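Local coordinates for protein A putative transcriptional regulator (Rhodococcus sp., PDB 2HKU) that probably acts as a DNA-binding transcriptional regulator of the TetR family, at residues T27-L32 and T43-A48; S102-G107 and G174-K179; E90-Y95 and R148-T153. All coordinates share one frame; numbering follows the deposited sequence.

Contact 1: residues T27-L32 and T43-A48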
loop_
_atom_site.group_PDB
_atom_site.type_symbol
_atom_site.label_atom_id
_atom_site.label_comp_id
_atom_site.label_asym_id
_atom_site.label_seq_id
_atom_site.Cartn_x
_atom_site.Cartn_y
_atom_site.Cartn_z
ATOM N N THR A 27 3.306 15.519 -20.034
ATOM C CA THR A 27 4.714 15.235 -19.799
ATOM C C THR A 27 5.305 16.030 -18.637
ATOM O O THR A 27 6.018 15.479 -17.851
ATOM C CB THR A 27 5.543 15.477 -21.134
ATOM O OG1 THR A 27 5.073 14.522 -22.106
ATOM C CG2 THR A 27 7.037 15.285 -20.935
ATOM N N ALA A 28 5.046 17.340 -18.568
ATOM C CA ALA A 28 5.657 18.155 -17.556
ATOM C C ALA A 28 5.079 17.653 -16.227
ATOM O O ALA A 28 5.806 17.401 -15.284
ATOM C CB ALA A 28 5.278 19.577 -17.771
ATOM N N ALA A 29 3.755 17.493 -16.215
ATOM C CA ALA A 29 3.033 16.983 -15.008
ATOM C C ALA A 29 3.608 15.690 -14.570
ATOM O O ALA A 29 3.896 15.514 -13.379
ATOM C CB ALA A 29 1.567 16.823 -15.281
ATOM N N THR A 30 3.796 14.769 -15.489
ATOM C CA THR A 30 4.341 13.496 -15.162
ATOM C C THR A 30 5.708 13.646 -14.503
ATOM O O THR A 30 5.955 13.083 -13.484
ATOM C CB THR A 30 4.416 12.559 -16.389
ATOM O OG1 THR A 30 3.149 12.325 -16.941
ATOM C CG2 THR A 30 5.028 11.278 -16.064
ATOM N N GLU A 31 6.608 14.404 -15.083
ATOM C CA GLU A 31 7.949 14.493 -14.474
ATOM C C GLU A 31 7.905 15.071 -13.066
ATOM O O GLU A 31 8.576 14.596 -12.169
ATOM C CB GLU A 31 8.898 15.392 -15.311
ATOM C CG GLU A 31 10.382 14.990 -14.959
ATOM C CD GLU A 31 11.476 15.931 -15.532
ATOM O OE1 GLU A 31 11.118 16.854 -16.343
ATOM O OE2 GLU A 31 12.681 15.749 -15.134
ATOM N N LEU A 32 7.165 16.151 -12.933
ATOM C CA LEU A 32 7.176 16.960 -11.695
ATOM C C LEU A 32 6.467 16.238 -10.581
ATOM O O LEU A 32 6.961 16.222 -9.459
ATOM C CB LEU A 32 6.531 18.327 -11.923
ATOM C CG LEU A 32 7.537 19.272 -12.623
ATOM C CD1 LEU A 32 6.867 20.406 -13.259
ATOM C CD2 LEU A 32 8.614 19.814 -11.646
ATOM N N THR A 43 1.260 26.243 -11.813
ATOM C CA THR A 43 2.072 27.285 -12.540
ATOM C C THR A 43 3.467 26.786 -12.978
ATOM O O THR A 43 4.030 27.201 -14.015
ATOM C CB THR A 43 2.248 28.612 -11.696
ATOM O OG1 THR A 43 2.810 28.329 -10.391
ATOM C CG2 THR A 43 0.904 29.383 -11.527
ATOM N N GLN A 44 4.024 25.900 -12.181
ATOM C CA GLN A 44 5.300 25.294 -12.461
ATOM C C GLN A 44 5.193 24.248 -13.542
ATOM O O GLN A 44 6.127 24.070 -14.295
ATOM C CB GLN A 44 5.714 24.579 -11.226
ATOM C CG GLN A 44 7.137 24.631 -10.941
ATOM C CD GLN A 44 7.421 23.982 -9.626
ATOM O OE1 GLN A 44 7.758 22.816 -9.569
ATOM N NE2 GLN A 44 7.272 24.734 -8.553
ATOM N N ILE A 45 4.073 23.494 -13.559
ATOM C CA ILE A 45 3.757 22.559 -14.645
ATOM C C ILE A 45 3.538 23.337 -15.950
ATOM O O ILE A 45 4.045 22.953 -16.978
ATOM C CB ILE A 45 2.544 21.601 -14.301
ATOM C CG1 ILE A 45 2.991 20.538 -13.276
ATOM C CG2 ILE A 45 1.982 20.942 -15.537
ATOM C CD1 ILE A 45 1.819 19.876 -12.446
ATOM N N CYS A 46 2.770 24.414 -15.870
ATOM C CA CYS A 46 2.479 25.274 -17.003
ATOM C C CYS A 46 3.747 25.951 -17.519
ATOM O O CYS A 46 3.946 26.032 -18.744
ATOM C CB CYS A 46 1.430 26.310 -16.627
ATOM S SG CYS A 46 -0.202 25.590 -16.387
ATOM N N ALA A 47 4.594 26.441 -16.601
ATOM C CA ALA A 47 5.905 27.046 -16.981
ATOM C C ALA A 47 6.762 25.994 -17.714
ATOM O O ALA A 47 7.260 26.257 -18.826
ATOM C CB ALA A 47 6.653 27.662 -15.749
ATOM N N ALA A 48 6.853 24.787 -17.130
ATOM C CA ALA A 48 7.501 23.651 -17.737
ATOM C C ALA A 48 6.915 23.308 -19.107
ATOM O O ALA A 48 7.657 22.968 -20.036
ATOM C CB ALA A 48 7.459 22.441 -16.823
#
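Leu-32 and Ile-45 each bury 67 Å² against the opposite helix, and their side chains run past one another in opposite directions. The two methyls of Leu-32 divide the work. CD1 lies 3.9 Å from Ile-45 CG1 and also reaches the methyl of Ala-48. CD2 faces a polar partner instead: the exposed Gln-44 brings OE1 of its amide to 3.7 Å from Leu-32 CD2. Leucine suits this place because the two methyls of its fork reach Gln-44, Ile-45 and Ala-48 of the facing helix.

Ile-45 answers with a broader flank. Its CG2 stands anti to the backbone N and comes within 3.9 Å of Ala-29 N, while CG1 and CD1 extend over the same residue, so that all three carbons press on the backbone of helix 21-36. The small methyl of Ala-29 is consistent with so close an approach. The segment axes come within 8.7 Å of each other at 126°, and helix 42-49 is the first helix of the predicted helix-turn-helix motif. The contact therefore seats that motif on helix 21-36 inside the small helical DNA-binding domain found in TetR-type regulators.

Ala-28, with 41 Å² buried, marks the nearest backbone approach, its CA 5.6 Å from Ile-45 CA. Its CB touches Ala-48 CB at 3.7 Å and lies equally close to the carbonyl oxygen of Ile-45. Alanine facing alanine keeps this part of the interface thin. Val-40, in the loop between the two helices, touches both Leu-32 and Ile-45. Ile-45 also touches Leu-25 and Phe-33, and Ala-29 packs on Leu-66 and Val-70 of helix 63-87.

Contact 2: residues S102-G107 and G174-K179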
loop_
_atom_site.group_PDB
_atom_site.type_symbol
_atom_site.label_atom_id
_atom_site.label_comp_id
_atom_site.label_asym_id
_atom_site.label_seq_id
_atom_site.Cartn_x
_atom_site.Cartn_y
_atom_site.Cartn_z
ATOM N N SER A 102 11.697 -4.696 -11.644
ATOM C CA SER A 102 11.294 -3.442 -12.347
ATOM C C SER A 102 10.282 -2.608 -11.560
ATOM O O SER A 102 10.442 -1.383 -11.351
ATOM C CB SER A 102 10.622 -3.766 -13.717
ATOM O OG SER A 102 10.488 -2.570 -14.486
ATOM N N LEU A 103 9.203 -3.267 -11.158
ATOM C CA LEU A 103 8.153 -2.554 -10.362
ATOM C C LEU A 103 8.726 -2.014 -9.048
ATOM O O LEU A 103 8.406 -0.952 -8.692
ATOM C CB LEU A 103 6.965 -3.495 -10.091
ATOM C CG LEU A 103 6.188 -3.871 -11.356
ATOM C CD1 LEU A 103 5.203 -4.879 -10.918
ATOM C CD2 LEU A 103 5.553 -2.581 -12.048
ATOM N N LEU A 104 9.591 -2.765 -8.350
ATOM C CA LEU A 104 10.075 -2.340 -7.028
ATOM C C LEU A 104 11.218 -1.384 -7.122
ATOM O O LEU A 104 11.494 -0.610 -6.188
ATOM C CB LEU A 104 10.429 -3.535 -6.131
ATOM C CG LEU A 104 9.217 -4.420 -5.815
ATOM C CD1 LEU A 104 9.543 -5.629 -4.934
ATOM C CD2 LEU A 104 8.108 -3.596 -5.151
ATOM N N GLY A 105 11.896 -1.389 -8.275
ATOM C CA GLY A 105 12.997 -0.470 -8.462
ATOM C C GLY A 105 12.722 0.706 -9.354
ATOM O O GLY A 105 12.220 1.737 -8.891
ATOM N N PRO A 106 13.057 0.602 -10.672
ATOM C CA PRO A 106 12.762 1.803 -11.400
ATOM C C PRO A 106 11.254 2.187 -11.508
ATOM O O PRO A 106 10.963 3.328 -11.762
ATOM C CB PRO A 106 13.361 1.541 -12.816
ATOM C CG PRO A 106 13.484 0.119 -12.902
ATOM C CD PRO A 106 13.642 -0.452 -11.530
ATOM N N GLY A 107 10.332 1.244 -11.405
ATOM C CA GLY A 107 8.868 1.596 -11.552
ATOM C C GLY A 107 8.275 2.055 -10.196
ATOM O O GLY A 107 7.083 2.355 -10.105
ATOM N N GLY A 174 1.902 -2.496 -1.188
ATOM C CA GLY A 174 2.356 -2.457 0.267
ATOM C C GLY A 174 3.890 -2.460 0.396
ATOM O O GLY A 174 4.469 -1.816 1.301
ATOM N N LEU A 175 4.569 -3.186 -0.490
ATOM C CA LEU A 175 6.052 -3.134 -0.507
ATOM C C LEU A 175 6.600 -1.791 -0.971
ATOM O O LEU A 175 7.532 -1.253 -0.360
ATOM C CB LEU A 175 6.690 -4.255 -1.358
ATOM C CG LEU A 175 6.395 -5.610 -0.832
ATOM C CD1 LEU A 175 6.427 -6.811 -1.848
ATOM C CD2 LEU A 175 7.247 -5.858 0.386
ATOM N N VAL A 176 6.038 -1.232 -2.017
ATOM C CA VAL A 176 6.443 0.114 -2.474
ATOM C C VAL A 176 6.210 1.154 -1.402
ATOM O O VAL A 176 7.044 2.001 -1.206
ATOM C CB VAL A 176 5.739 0.607 -3.797
ATOM C CG1 VAL A 176 5.990 2.111 -4.074
ATOM C CG2 VAL A 176 6.265 -0.224 -4.988
ATOM N N ILE A 177 5.058 1.120 -0.752
ATOM C CA ILE A 177 4.770 2.122 0.248
ATOM C C ILE A 177 5.779 2.053 1.422
ATOM O O ILE A 177 6.335 3.071 1.844
ATOM C CB ILE A 177 3.308 1.928 0.799
ATOM C CG1 ILE A 177 2.318 2.348 -0.314
ATOM C CG2 ILE A 177 3.148 2.878 1.970
ATOM C CD1 ILE A 177 0.863 1.768 -0.185
ATOM N N GLN A 178 6.004 0.878 1.960
ATOM C CA GLN A 178 6.860 0.716 3.127
ATOM C C GLN A 178 8.306 0.890 2.804
ATOM O O GLN A 178 9.130 1.327 3.622
ATOM C CB GLN A 178 6.717 -0.676 3.634
ATOM C CG GLN A 178 5.296 -0.812 4.341
ATOM C CD GLN A 178 5.079 -2.154 4.812
ATOM O OE1 GLN A 178 5.158 -2.441 6.046
ATOM N NE2 GLN A 178 4.744 -3.045 3.903
ATOM N N LYS A 179 8.662 0.456 1.612
ATOM C CA LYS A 179 10.034 0.721 1.124
ATOM C C LYS A 179 10.409 2.173 1.053
ATOM O O LYS A 179 11.521 2.555 1.500
ATOM C CB LYS A 179 10.292 -0.080 -0.169
ATOM C CG LYS A 179 11.610 0.273 -0.859
ATOM C CD LYS A 179 12.163 -0.976 -1.642
ATOM C CE LYS A 179 11.351 -1.156 -2.894
ATOM N NZ LYS A 179 11.374 0.213 -3.636
#
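Lys-179 sends its terminal nitrogen to the backbone oxygen of Leu-104, a short hydrogen bond of 2.7 Å from NZ to O. The donor lies in the plane of the carbonyl. The lysine chain first leaves its helix with CG anti to the backbone N (chi1 172°); a bend at chi3 (75°) then turns CE, and one at chi4 (53°) sets NZ toward Leu-104 O. On the way, Lys-179 CE passes 4.1 Å from Leu-104 CB, so the aliphatic part of the chain packs as well.

The CD2 methyl of Leu-104 does the apolar work, meeting Val-176 CG2 at 3.8 Å and Leu-175 CB at 4.1 Å. The side chains cross at a slant, and Leu-190, Ala-193 and Val-194 of helix 190-201 also touch Leu-104. On the other segment, Gln-178 folds back on its own helix, where its NE2 and backbone N grip Gly-174 O from opposite faces.

The contact joins the end of helix 92-104 to helix 161-181 in the C-terminal domain; Ser-170 of the second subunit packs against Leu-175 and Gln-178. Leu-104 is the last residue of its helix, and Gly-105 the first to leave helical geometry. The negative end of that helix, and probably nearby Glu-184, which Lys-179 also touches, would favour the charged form of the lysine and offset part of the cost of burying it.

Contact 3: residues E90-Y95 and R148-T153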
loop_
_atom_site.group_PDB
_atom_site.type_symbol
_atom_site.label_atom_id
_atom_site.label_comp_id
_atom_site.label_asym_id
_atom_site.label_seq_id
_atom_site.Cartn_x
_atom_site.Cartn_y
_atom_site.Cartn_z
ATOM N N GLU A 90 13.478 -15.928 -20.884
ATOM C CA GLU A 90 13.947 -17.079 -20.122
ATOM C C GLU A 90 15.208 -16.743 -19.333
ATOM O O GLU A 90 16.150 -16.159 -19.869
ATOM C CB GLU A 90 14.209 -18.265 -21.052
ATOM C CG GLU A 90 12.962 -18.810 -21.730
ATOM C CD GLU A 90 12.445 -20.073 -21.069
ATOM O OE1 GLU A 90 11.213 -20.279 -21.060
ATOM O OE2 GLU A 90 13.270 -20.860 -20.559
ATOM N N THR A 91 15.219 -17.116 -18.058
ATOM C CA THR A 91 14.362 -18.188 -17.566
ATOM C C THR A 91 13.152 -17.631 -16.824
ATOM O O THR A 91 13.015 -16.418 -16.662
ATOM C CB THR A 91 15.131 -19.141 -16.633
ATOM O OG1 THR A 91 14.854 -18.804 -15.267
ATOM C CG2 THR A 91 16.627 -19.039 -16.882
ATOM N N VAL A 92 12.276 -18.525 -16.376
ATOM C CA VAL A 92 11.122 -18.134 -15.593
ATOM C C VAL A 92 11.462 -17.456 -14.225
ATOM O O VAL A 92 10.897 -16.365 -13.882
ATOM C CB VAL A 92 10.151 -19.294 -15.430
ATOM C CG1 VAL A 92 9.220 -19.076 -14.254
ATOM C CG2 VAL A 92 9.317 -19.405 -16.661
ATOM N N GLY A 93 12.388 -18.055 -13.473
ATOM C CA GLY A 93 12.844 -17.473 -12.222
ATOM C C GLY A 93 13.297 -16.094 -12.566
ATOM O O GLY A 93 13.066 -15.138 -11.837
ATOM N N ASP A 94 13.902 -15.975 -13.734
ATOM C CA ASP A 94 14.492 -14.730 -14.176
ATOM C C ASP A 94 13.461 -13.713 -14.724
ATOM O O ASP A 94 13.705 -12.514 -14.755
ATOM C CB ASP A 94 15.391 -15.063 -15.313
ATOM C CG ASP A 94 16.653 -14.325 -15.258
ATOM O OD1 ASP A 94 16.560 -13.110 -15.493
ATOM O OD2 ASP A 94 17.729 -14.965 -14.977
ATOM N N TYR A 95 12.369 -14.236 -15.239
ATOM C CA TYR A 95 11.263 -13.419 -15.735
ATOM C C TYR A 95 10.634 -12.718 -14.525
ATOM O O TYR A 95 10.429 -11.509 -14.557
ATOM C CB TYR A 95 10.271 -14.353 -16.383
ATOM C CG TYR A 95 8.932 -13.790 -16.773
ATOM C CD1 TYR A 95 8.650 -13.458 -18.104
ATOM C CD2 TYR A 95 7.911 -13.659 -15.820
ATOM C CE1 TYR A 95 7.420 -12.974 -18.461
ATOM C CE2 TYR A 95 6.696 -13.165 -16.150
ATOM C CZ TYR A 95 6.424 -12.837 -17.465
ATOM O OH TYR A 95 5.170 -12.371 -17.786
ATOM N N ARG A 148 -0.093 -16.380 -15.842
ATOM C CA ARG A 148 -0.070 -17.277 -17.003
ATOM C C ARG A 148 1.340 -17.815 -17.297
ATOM O O ARG A 148 1.461 -19.011 -17.543
ATOM C CB ARG A 148 -0.592 -16.548 -18.228
ATOM C CG ARG A 148 -0.921 -17.458 -19.444
ATOM C CD ARG A 148 -1.466 -16.493 -20.481
ATOM N NE ARG A 148 -1.942 -17.091 -21.719
ATOM C CZ ARG A 148 -2.249 -16.386 -22.807
ATOM N NH1 ARG A 148 -2.110 -15.050 -22.822
ATOM N NH2 ARG A 148 -2.668 -17.029 -23.887
ATOM N N THR A 149 2.353 -16.937 -17.357
ATOM C CA THR A 149 3.777 -17.357 -17.458
ATOM C C THR A 149 4.093 -18.526 -16.429
ATOM O O THR A 149 4.567 -19.606 -16.811
ATOM C CB THR A 149 4.735 -16.164 -17.367
ATOM O OG1 THR A 149 4.523 -15.296 -18.477
ATOM C CG2 THR A 149 6.204 -16.609 -17.453
ATOM N N LEU A 150 3.688 -18.343 -15.168
ATOM C CA LEU A 150 3.790 -19.361 -14.146
ATOM C C LEU A 150 2.958 -20.605 -14.376
ATOM O O LEU A 150 3.430 -21.719 -14.148
ATOM C CB LEU A 150 3.417 -18.791 -12.751
ATOM C CG LEU A 150 4.244 -17.659 -12.135
ATOM C CD1 LEU A 150 3.743 -17.404 -10.640
ATOM C CD2 LEU A 150 5.731 -17.936 -12.182
HETATM N N MSE A 151 1.676 -20.448 -14.701
HETATM C CA MSE A 151 0.839 -21.636 -14.819
HETATM C C MSE A 151 1.256 -22.553 -15.983
HETATM O O MSE A 151 1.048 -23.754 -15.889
HETATM C CB MSE A 151 -0.639 -21.310 -14.967
HETATM C CG MSE A 151 -1.274 -20.739 -13.723
HETATM SE SE MSE A 151 -2.952 -19.890 -14.351
HETATM C CE MSE A 151 -4.022 -21.542 -14.586
ATOM N N ARG A 152 1.800 -21.966 -17.051
ATOM C CA ARG A 152 2.010 -22.691 -18.297
ATOM C C ARG A 152 3.340 -23.375 -18.123
ATOM O O ARG A 152 3.562 -24.429 -18.713
ATOM C CB ARG A 152 1.972 -21.804 -19.565
ATOM C CG ARG A 152 3.156 -20.871 -19.799
ATOM C CD ARG A 152 3.199 -20.385 -21.236
ATOM N NE ARG A 152 4.064 -19.203 -21.387
ATOM C CZ ARG A 152 5.361 -19.227 -21.703
ATOM N NH1 ARG A 152 6.009 -20.390 -21.897
ATOM N NH2 ARG A 152 6.033 -18.077 -21.812
ATOM N N THR A 153 4.220 -22.785 -17.299
ATOM C CA THR A 153 5.488 -23.452 -16.967
ATOM C C THR A 153 5.440 -24.426 -15.795
ATOM O O THR A 153 6.476 -24.976 -15.461
ATOM C CB THR A 153 6.709 -22.520 -16.911
ATOM O OG1 THR A 153 6.589 -21.613 -15.819
ATOM C CG2 THR A 153 6.819 -21.723 -18.178
#
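Thr-149 O is gripped by two donors of Thr-153, the backbone N at 3.2 Å and the hydroxyl OG1 at 3.0 Å, which arrive from opposite faces of the carbonyl plane. The hydroxyl can turn back in this way because Thr-153 OG1 lies between its own backbone N and carbonyl carbon (chi1 67°), while CG2 is left to meet the other segment. Both branches pack on Val-92: Thr-153 CG2 is 3.7 Å from Val-92 CG2, and OG1 is about as near.

Thr-149 itself turns a methyl to Tyr-95. Its CG2 stands 3.6 Å from the ring centroid and only 8° off the ring normal, a CH-pi contact over the face. With CG2 anti to the backbone N, OG1 is directed beside that N and bonds to Ala-145 O in its own helix. A threonine suits this place because one branch serves the aromatic face while the other is satisfied by the backbone. Val-92 adds an apolar contact through CG1, 4.2 Å from Leu-150 CD2.

Thus, in the C-terminal domain assigned by family, the first turn of helix 92-104 is fastened to the last turn of helix 125-152, with Tyr-95 reaching back toward the N-terminal side of that helix, to Ala-145 and Leu-146. Leu-150 leans on Trp-155 and Ile-203, and backbone bonds of Val-92 with Thr-210 and of Gly-93 with Arg-208 bring in the end of the modelled chain.

In the fold
From the N terminus, contact 1 comes first and closes a short loop of ten residues, joining helix 21-36 to helix 42-49 within the TetR-type DNA-binding region. The chain then runs through helix 63-87 into the C-terminal family region, where the other two contacts lie. Both draw on helix 92-104: contact 3 uses its start and closes a loop of 52 residues, contact 2 its end and closes one of 66. Since the partners follow in the order 148-153 then 174-179, the two cross along the chain. Contact 3 ties helix 92-104 to helix 125-152, contact 2 to helix 161-181. Contacts 1 and 3 have centres 39 Å apart, with contact 2 nearer the middle.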